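Local structure of phosphosugar isomerase (5UQI) at residues Val46-Val51 against Lys60-Phe65; Val93-Ser98 against Tyr119-Thr124. The protein probably interconverts arabinose-5-phosphate and ribulose-5-phosphate, and binds arabinose-5-phosphate in a sugar isomerase (SIS) domain. One frame throughout, in Å; residues are numbered along the deposited sequence.

Interaction 1 of 2, residues Val46-Val51 against Lys60-Phe65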
ATOM      1  N   VAL A  46      -6.282   8.939  -6.263  1.00 12.71           N
ATOM      2  CA  VAL A  46      -5.132   8.127  -5.893  1.00 13.12           C
ATOM      3  C   VAL A  46      -5.365   6.715  -6.429  1.00 13.86           C
ATOM      4  O   VAL A  46      -6.310   6.065  -6.026  1.00 14.32           O
ATOM      5  CB  VAL A  46      -4.875   8.125  -4.359  1.00 14.18           C
ATOM      6  CG1 VAL A  46      -3.715   7.223  -3.975  1.00 15.10           C
ATOM      7  CG2 VAL A  46      -4.690   9.576  -3.851  1.00 14.37           C
ATOM      8  N   VAL A  47      -4.512   6.292  -7.358  1.00 13.11           N
ATOM      9  CA  VAL A  47      -4.753   4.979  -8.023  1.00 12.49           C
ATOM     10  C   VAL A  47      -3.761   4.020  -7.453  1.00 12.19           C
ATOM     11  O   VAL A  47      -2.541   4.221  -7.546  1.00 15.31           O
ATOM     12  CB  VAL A  47      -4.575   5.090  -9.527  1.00 13.42           C
ATOM     13  CG1 VAL A  47      -4.770   3.716 -10.177  1.00 14.69           C
ATOM     14  CG2 VAL A  47      -5.528   6.121 -10.103  1.00 15.51           C
ATOM     15  N   PHE A  48      -4.273   2.950  -6.817  1.00 10.98           N
ATOM     16  CA  PHE A  48      -3.386   1.932  -6.242  1.00 11.56           C
ATOM     17  C   PHE A  48      -3.234   0.793  -7.240  1.00 12.37           C
ATOM     18  O   PHE A  48      -4.237   0.349  -7.832  1.00 12.62           O
ATOM     19  CB  PHE A  48      -4.004   1.333  -4.949  1.00 12.16           C
ATOM     20  CG  PHE A  48      -3.875   2.201  -3.746  1.00 11.84           C
ATOM     21  CD1 PHE A  48      -4.837   3.176  -3.476  1.00 13.20           C
ATOM     22  CD2 PHE A  48      -2.801   1.971  -2.842  1.00 13.35           C
ATOM     23  CE1 PHE A  48      -4.706   4.000  -2.318  1.00 14.73           C
ATOM     24  CE2 PHE A  48      -2.682   2.780  -1.683  1.00 14.77           C
ATOM     25  CZ  PHE A  48      -3.660   3.736  -1.407  1.00 13.75           C
ATOM     26  N   ILE A  49      -1.991   0.307  -7.386  1.00 11.45           N
ATOM     27  CA  ILE A  49      -1.743  -0.791  -8.331  1.00 11.34           C
ATOM     28  C   ILE A  49      -0.940  -1.847  -7.588  1.00 13.13           C
ATOM     29  O   ILE A  49       0.061  -1.564  -6.883  1.00 13.82           O
ATOM     30  CB  ILE A  49      -0.879  -0.282  -9.558  1.00 12.25           C
ATOM     31  CG1 ILE A  49      -1.666   0.785 -10.306  1.00 12.54           C
ATOM     32  CG2 ILE A  49      -0.527  -1.484 -10.449  1.00 14.15           C
ATOM     33  CD1 ILE A  49      -0.931   1.303 -11.578  1.00 15.21           C
ATOM     34  N   GLY A  50      -1.343  -3.125  -7.764  1.00 12.58           N
ATOM     35  CA  GLY A  50      -0.637  -4.267  -7.135  1.00 11.69           C
ATOM     36  C   GLY A  50      -1.126  -5.537  -7.798  1.00 11.79           C
ATOM     37  O   GLY A  50      -2.072  -5.510  -8.597  1.00 11.62           O
ATOM     38  N   VAL A  51      -0.419  -6.620  -7.468  1.00 12.06           N
ATOM     39  CA  VAL A  51      -0.874  -7.974  -7.864  1.00 12.77           C
ATOM     40  C   VAL A  51      -0.664  -8.909  -6.687  1.00 12.92           C
ATOM     41  O   VAL A  51       0.005  -8.534  -5.699  1.00 14.07           O
ATOM     42  CB  VAL A  51      -0.104  -8.544  -9.098  1.00 13.73           C
ATOM     43  CG1 VAL A  51      -0.306  -7.633 -10.361  1.00 13.28           C
ATOM     44  CG2 VAL A  51       1.361  -8.821  -8.786  1.00 14.87           C
ATOM     45  N   LYS A  60      -7.913  -2.975  -0.540  1.00 11.76           N
ATOM     46  CA  LYS A  60      -8.396  -2.502   0.751  1.00 12.28           C
ATOM     47  C   LYS A  60      -8.028  -1.036   0.945  1.00 12.46           C
ATOM     48  O   LYS A  60      -8.916  -0.235   1.326  1.00 12.69           O
ATOM     49  CB  LYS A  60      -7.754  -3.352   1.862  1.00 13.75           C
ATOM     50  CG  LYS A  60      -8.597  -3.339   3.160  1.00 14.93           C
ATOM     51  CD  LYS A  60      -8.486  -2.015   3.962  1.00 15.51           C
ATOM     52  CE  LYS A  60      -9.043  -2.188   5.377  1.00 17.03           C
ATOM     53  NZ  LYS A  60      -8.782  -0.872   6.107  1.00 19.52           N
ATOM     54  N   LEU A  61      -6.768  -0.678   0.640  1.00 11.91           N
ATOM     55  CA  LEU A  61      -6.362   0.695   0.899  1.00 11.81           C
ATOM     56  C   LEU A  61      -7.085   1.693  -0.018  1.00 13.40           C
ATOM     57  O   LEU A  61      -7.450   2.793   0.439  1.00 12.61           O
ATOM     58  CB  LEU A  61      -4.828   0.813   0.687  1.00 11.87           C
ATOM     59  CG  LEU A  61      -4.053   0.013   1.749  1.00 12.27           C
ATOM     60  CD1 LEU A  61      -2.548   0.251   1.464  1.00 14.61           C
ATOM     61  CD2 LEU A  61      -4.374   0.552   3.189  1.00 12.65           C
ATOM     62  N   ALA A  62      -7.315   1.338  -1.291  1.00 12.39           N
ATOM     63  CA  ALA A  62      -8.119   2.267  -2.153  1.00 11.87           C
ATOM     64  C   ALA A  62      -9.482   2.488  -1.538  1.00 12.10           C
ATOM     65  O   ALA A  62      -9.955   3.625  -1.540  1.00 13.59           O
ATOM     66  CB  ALA A  62      -8.247   1.642  -3.576  1.00 11.87           C
ATOM     67  N   ALA A  63     -10.110   1.411  -1.042  1.00 11.65           N
ATOM     68  CA  ALA A  63     -11.445   1.550  -0.498  1.00 12.57           C
ATOM     69  C   ALA A  63     -11.403   2.394   0.793  1.00 13.06           C
ATOM     70  O   ALA A  63     -12.263   3.240   0.990  1.00 13.66           O
ATOM     71  CB  ALA A  63     -12.047   0.152  -0.253  1.00 12.81           C
ATOM     72  N   THR A  64     -10.376   2.181   1.612  1.00 12.91           N
ATOM     73  CA  THR A  64     -10.250   2.936   2.902  1.00 12.97           C
ATOM     74  C   THR A  64      -9.953   4.421   2.612  1.00 13.17           C
ATOM     75  O   THR A  64     -10.550   5.304   3.237  1.00 14.86           O
ATOM     76  CB  THR A  64      -9.173   2.253   3.733  1.00 14.68           C
ATOM     77  OG1 THR A  64      -9.854   1.089   4.291  1.00 18.49           O
ATOM     78  CG2 THR A  64      -8.806   3.105   4.932  1.00 16.52           C
ATOM     79  N   PHE A  65      -9.083   4.695   1.627  1.00 13.83           N
ATOM     80  CA  PHE A  65      -8.850   6.101   1.272  1.00 13.71           C
ATOM     81  C   PHE A  65     -10.160   6.723   0.852  1.00 14.63           C
ATOM     82  O   PHE A  65     -10.532   7.808   1.335  1.00 13.94           O
ATOM     83  CB  PHE A  65      -7.844   6.194   0.059  1.00 13.48           C
ATOM     84  CG  PHE A  65      -6.393   6.298   0.475  1.00 13.80           C
ATOM     85  CD1 PHE A  65      -5.775   5.406   1.408  1.00 13.58           C
ATOM     86  CD2 PHE A  65      -5.627   7.238  -0.170  1.00 18.49           C
ATOM     87  CE1 PHE A  65      -4.430   5.591   1.785  1.00 15.62           C
ATOM     88  CE2 PHE A  65      -4.273   7.380   0.171  1.00 18.08           C
ATOM     89  CZ  PHE A  65      -3.698   6.567   1.130  1.00 17.04           C
TER
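Phe65 N donates a hydrogen bond to Leu61 O, 2.8 Å away; the two residues stand one helical turn apart, so both side chains face Phe48. The Phe48 ring presents a face and an edge to the helix. Over one face, Leu61 CB makes a CH-pi contact 4.1 Å from the Phe48 ring centroid, displaced toward the rim. The outer edge of the same ring points at Phe65 in a T-shaped pair, the planes turned 86° apart and Phe48 CZ 3.7 Å above the centre of the Phe65 ring. These residues belong to the beta-alpha-beta unit of strand 46-50, helix 52-67 and strand 72-76 in the SIS domain; residues 60-65 run nearly antiparallel to the first strand, the two axes approaching to 8.5 Å. Ala62 suits the closest CA approach, to Phe48: its short CB reaches Phe48 CD1 at 3.7 Å, and a methyl is small enough for the backbone to come near the ring. Val46, beta-branched and so at home in a strand, touches Phe65 CE2 through CG1 at 4.2 Å. On the helix's partly exposed side, Lys60 NZ reaches Thr64 OG1 at 2.9 Å and pairs with Asp166 of helix 156-175.

Interaction 2 of 2, residues Val93-Ser98 against Tyr119-Thr124. With A5P (arabinose-5-phosphate), chain B.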
ATOM      1  N   VAL A  93      -2.584  10.411  -9.033  1.00 13.01           N
ATOM      2  CA  VAL A  93      -1.301  10.030  -8.428  1.00 13.88           C
ATOM      3  C   VAL A  93      -1.358   8.540  -8.268  1.00 15.36           C
ATOM      4  O   VAL A  93      -2.407   8.061  -7.822  1.00 16.49           O
ATOM      5  CB  VAL A  93      -1.080  10.735  -7.071  1.00 14.94           C
ATOM      6  CG1 VAL A  93       0.105  10.159  -6.278  1.00 16.78           C
ATOM      7  CG2 VAL A  93      -1.000  12.253  -7.345  1.00 18.73           C
ATOM      8  N   VAL A  94      -0.266   7.835  -8.548  1.00 13.26           N
ATOM      9  CA  VAL A  94      -0.251   6.347  -8.586  1.00 13.35           C
ATOM     10  C   VAL A  94       0.591   5.847  -7.434  1.00 14.26           C
ATOM     11  O   VAL A  94       1.760   6.290  -7.251  1.00 15.95           O
ATOM     12  CB  VAL A  94       0.266   5.832  -9.962  1.00 13.88           C
ATOM     13  CG1 VAL A  94       0.287   4.318  -9.983  1.00 14.00           C
ATOM     14  CG2 VAL A  94      -0.575   6.352 -11.105  1.00 14.05           C
ATOM     15  N   ILE A  95       0.040   4.904  -6.638  1.00 12.72           N
ATOM     16  CA  ILE A  95       0.827   4.234  -5.627  1.00 12.81           C
ATOM     17  C   ILE A  95       0.967   2.799  -6.077  1.00 13.74           C
ATOM     18  O   ILE A  95      -0.039   2.088  -6.218  1.00 14.45           O
ATOM     19  CB  ILE A  95       0.152   4.264  -4.227  1.00 13.53           C
ATOM     20  CG1 ILE A  95       0.017   5.730  -3.734  1.00 14.01           C
ATOM     21  CG2 ILE A  95       0.894   3.411  -3.249  1.00 14.57           C
ATOM     22  CD1 ILE A  95      -0.712   5.900  -2.384  1.00 15.04           C
ATOM     23  N   LEU A  96       2.183   2.343  -6.305  1.00 11.82           N
ATOM     24  CA  LEU A  96       2.395   0.960  -6.710  1.00 12.71           C
ATOM     25  C   LEU A  96       2.939   0.176  -5.520  1.00 13.50           C
ATOM     26  O   LEU A  96       3.931   0.563  -4.884  1.00 14.23           O
ATOM     27  CB  LEU A  96       3.433   0.870  -7.839  1.00 12.82           C
ATOM     28  CG  LEU A  96       2.968   1.628  -9.089  1.00 14.67           C
ATOM     29  CD1 LEU A  96       3.698   2.991  -9.251  1.00 18.13           C
ATOM     30  CD2 LEU A  96       3.103   0.781 -10.352  1.00 15.83           C
ATOM     31  N   ILE A  97       2.291  -0.941  -5.164  1.00 13.22           N
ATOM     32  CA  ILE A  97       2.645  -1.726  -3.982  1.00 12.95           C
ATOM     33  C   ILE A  97       3.250  -3.026  -4.399  1.00 15.47           C
ATOM     34  O   ILE A  97       2.651  -3.790  -5.166  1.00 16.36           O
ATOM     35  CB  ILE A  97       1.381  -1.988  -3.075  1.00 14.64           C
ATOM     36  CG1 ILE A  97       0.784  -0.665  -2.617  1.00 16.23           C
ATOM     37  CG2 ILE A  97       1.840  -2.866  -1.884  1.00 15.05           C
ATOM     38  CD1 ILE A  97      -0.416  -0.887  -1.651  1.00 18.31           C
ATOM     39  N   SER A  98       4.481  -3.254  -3.963  1.00 14.01           N
ATOM     40  CA  SER A  98       5.152  -4.526  -4.221  1.00 15.17           C
ATOM     41  C   SER A  98       6.168  -4.760  -3.102  1.00 17.80           C
ATOM     42  O   SER A  98       7.079  -3.947  -2.916  1.00 17.23           O
ATOM     43  CB  SER A  98       5.916  -4.457  -5.561  1.00 15.72           C
ATOM     44  OG  SER A  98       6.785  -5.584  -5.751  1.00 17.60           O
ATOM     45  N   TYR A 119       2.714  11.313 -11.268  1.00 16.41           N
ATOM     46  CA  TYR A 119       3.585  11.170 -10.120  1.00 15.12           C
ATOM     47  C   TYR A 119       3.418   9.768  -9.539  1.00 16.68           C
ATOM     48  O   TYR A 119       2.259   9.324  -9.352  1.00 17.26           O
ATOM     49  CB  TYR A 119       3.166  12.213  -9.084  1.00 17.40           C
ATOM     50  CG  TYR A 119       4.200  12.398  -8.019  1.00 17.85           C
ATOM     51  CD1 TYR A 119       4.277  11.585  -6.924  1.00 17.31           C
ATOM     52  CD2 TYR A 119       5.182  13.392  -8.144  1.00 20.01           C
ATOM     53  CE1 TYR A 119       5.251  11.716  -5.946  1.00 19.20           C
ATOM     54  CE2 TYR A 119       6.151  13.516  -7.174  1.00 18.39           C
ATOM     55  CZ  TYR A 119       6.187  12.712  -6.069  1.00 20.68           C
ATOM     56  OH  TYR A 119       7.161  12.846  -5.074  1.00 23.15           O
ATOM     57  N   LEU A 120       4.531   9.064  -9.394  1.00 15.55           N
ATOM     58  CA  LEU A 120       4.540   7.642  -8.986  1.00 14.29           C
ATOM     59  C   LEU A 120       5.117   7.512  -7.607  1.00 16.09           C
ATOM     60  O   LEU A 120       6.208   7.958  -7.324  1.00 15.87           O
ATOM     61  CB  LEU A 120       5.336   6.759  -9.969  1.00 14.51           C
ATOM     62  CG  LEU A 120       4.968   6.917 -11.449  1.00 15.96           C
ATOM     63  CD1 LEU A 120       5.933   5.979 -12.216  1.00 17.23           C
ATOM     64  CD2 LEU A 120       3.464   6.628 -11.719  1.00 17.43           C
ATOM     65  N   ILE A 121       4.406   6.776  -6.725  1.00 13.19           N
ATOM     66  CA  ILE A 121       4.854   6.479  -5.383  1.00 14.44           C
ATOM     67  C   ILE A 121       4.974   4.966  -5.290  1.00 14.91           C
ATOM     68  O   ILE A 121       4.101   4.269  -5.798  1.00 15.53           O
ATOM     69  CB  ILE A 121       3.755   6.953  -4.375  1.00 15.09           C
ATOM     70  CG1 ILE A 121       3.676   8.496  -4.452  1.00 15.90           C
ATOM     71  CG2 ILE A 121       4.070   6.495  -2.949  1.00 15.89           C
ATOM     72  CD1 ILE A 121       2.432   8.998  -3.728  1.00 15.78           C
ATOM     73  N   SER A 122       6.015   4.454  -4.665  1.00 13.39           N
ATOM     74  CA  SER A 122       6.121   3.026  -4.434  1.00 14.28           C
ATOM     75  C   SER A 122       6.082   2.704  -2.948  1.00 13.62           C
ATOM     76  O   SER A 122       6.600   3.453  -2.130  1.00 13.61           O
ATOM     77  CB  SER A 122       7.378   2.377  -5.051  1.00 14.73           C
ATOM     78  OG  SER A 122       8.574   3.009  -4.439  1.00 17.94           O
ATOM     79  N   PHE A 123       5.422   1.586  -2.587  1.00 13.24           N
ATOM     80  CA  PHE A 123       5.566   1.028  -1.261  1.00 14.09           C
ATOM     81  C   PHE A 123       6.264  -0.300  -1.420  1.00 14.35           C
ATOM     82  O   PHE A 123       5.671  -1.269  -1.985  1.00 15.22           O
ATOM     83  CB  PHE A 123       4.142   0.718  -0.681  1.00 15.82           C
ATOM     84  CG  PHE A 123       3.303   1.915  -0.213  1.00 16.03           C
ATOM     85  CD1 PHE A 123       3.626   3.249  -0.450  1.00 16.55           C
ATOM     86  CD2 PHE A 123       2.046   1.655   0.414  1.00 19.29           C
ATOM     87  CE1 PHE A 123       2.828   4.283   0.009  1.00 17.52           C
ATOM     88  CE2 PHE A 123       1.223   2.703   0.827  1.00 18.50           C
ATOM     89  CZ  PHE A 123       1.612   4.011   0.662  1.00 20.84           C
ATOM     90  N   THR A 124       7.522  -0.439  -0.945  1.00 14.76           N
ATOM     91  CA  THR A 124       8.325  -1.663  -1.094  1.00 15.28           C
ATOM     92  C   THR A 124       9.175  -1.823   0.150  1.00 16.11           C
ATOM     93  O   THR A 124       9.264  -0.865   0.928  1.00 17.45           O
ATOM     94  CB  THR A 124       9.261  -1.658  -2.344  1.00 17.81           C
ATOM     95  OG1 THR A 124      10.438  -0.852  -2.083  1.00 16.34           O
ATOM     96  CG2 THR A 124       8.542  -1.098  -3.623  1.00 16.37           C
TER
HETATM   97  C1  A5P B 201       2.673 -14.112  -3.515  1.00 33.95           C
HETATM   98  O1  A5P B 201       2.891 -14.267  -2.387  1.00 50.38           O
HETATM   99  C2  A5P B 201       1.818 -12.982  -3.867  1.00 40.17           C
HETATM  100  O2  A5P B 201       0.555 -13.005  -3.282  1.00 39.16           O
HETATM  101  C3  A5P B 201       2.669 -11.834  -3.533  1.00 36.35           C
HETATM  102  O3  A5P B 201       1.989 -10.781  -2.840  1.00 37.71           O
HETATM  103  C4  A5P B 201       2.975 -11.568  -4.984  1.00 32.00           C
HETATM  104  O4  A5P B 201       3.916 -12.513  -5.463  1.00 31.97           O
HETATM  105  C5  A5P B 201       3.479 -10.178  -5.225  1.00 33.87           C
HETATM  106  O5  A5P B 201       4.691 -10.035  -4.585  1.00 27.00           O
HETATM  107  P   A5P B 201       5.135  -8.522  -4.330  1.00 27.07           P
HETATM  108  O1P A5P B 201       4.370  -7.951  -3.124  1.00 20.62           O
HETATM  109  O2P A5P B 201       6.710  -8.705  -4.008  1.00 24.90           O
HETATM  110  O3P A5P B 201       4.784  -7.757  -5.504  1.00 26.98           O
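Ile95 lays its CG2 methyl squarely over the Phe123 ring, 3.8 Å from the centroid and only 8° off the normal. This CH-pi contact runs diagonally between strands, since Ile95 is level with Ile121; chi1 of -63° turns CG2 anti to the backbone N, over the ring. Ile97 CG1 meets Phe123 CD2 obliquely at 4.0 Å. Ile95 and Ile121 run alongside each other, and Ile121 CD1 packs on Val93 CG1 at 3.6 Å. On the other face of the sheet Val94 and Leu120 are likewise paired, Leu120 CD2 lying 3.7 Å from Val94 CB. Branched Val and Ile favour extended backbone and fill the faces, while Ser122, beside Leu96, is small, its CB 3.9 Å from Leu96 O. Five backbone bonds hold the parallel register, the shortest from Ile121 N to Val94 O at 2.7 Å. At the C-terminal end of strand 93-97, Ser98 OG donates to O3P of arabinose-5-phosphate at 3.0 Å; Gly101 N and Thr103 OG1 also bond this hydroxyl, which should hold it against the phosphate. Strand 46-50 flanks strand 93-97, strand 137-140 flanks strand 120-124, and helix 32-41 covers Ile95 and Ile121 through Leu39.

In the fold
Both contacts are buried in the core of the SIS domain and meet through the sheet, where strands 46-50 and 93-97 are neighbours: Val47 probably bonds through its backbone to Val93 and Ile95. Interaction 1 joins a helix to the sheet by apolar and aromatic side chains, whereas interaction 2 joins two strands of the sheet, so a backbone ladder carries much of it and side chains pack on both faces. They share one face, since Phe48 and Val46 of interaction 1 touch Ile95 of interaction 2. Each segment pair also reaches the sugar phosphate pocket at the strands' C-terminal ends, through Val51 in one and Ser98 in the other.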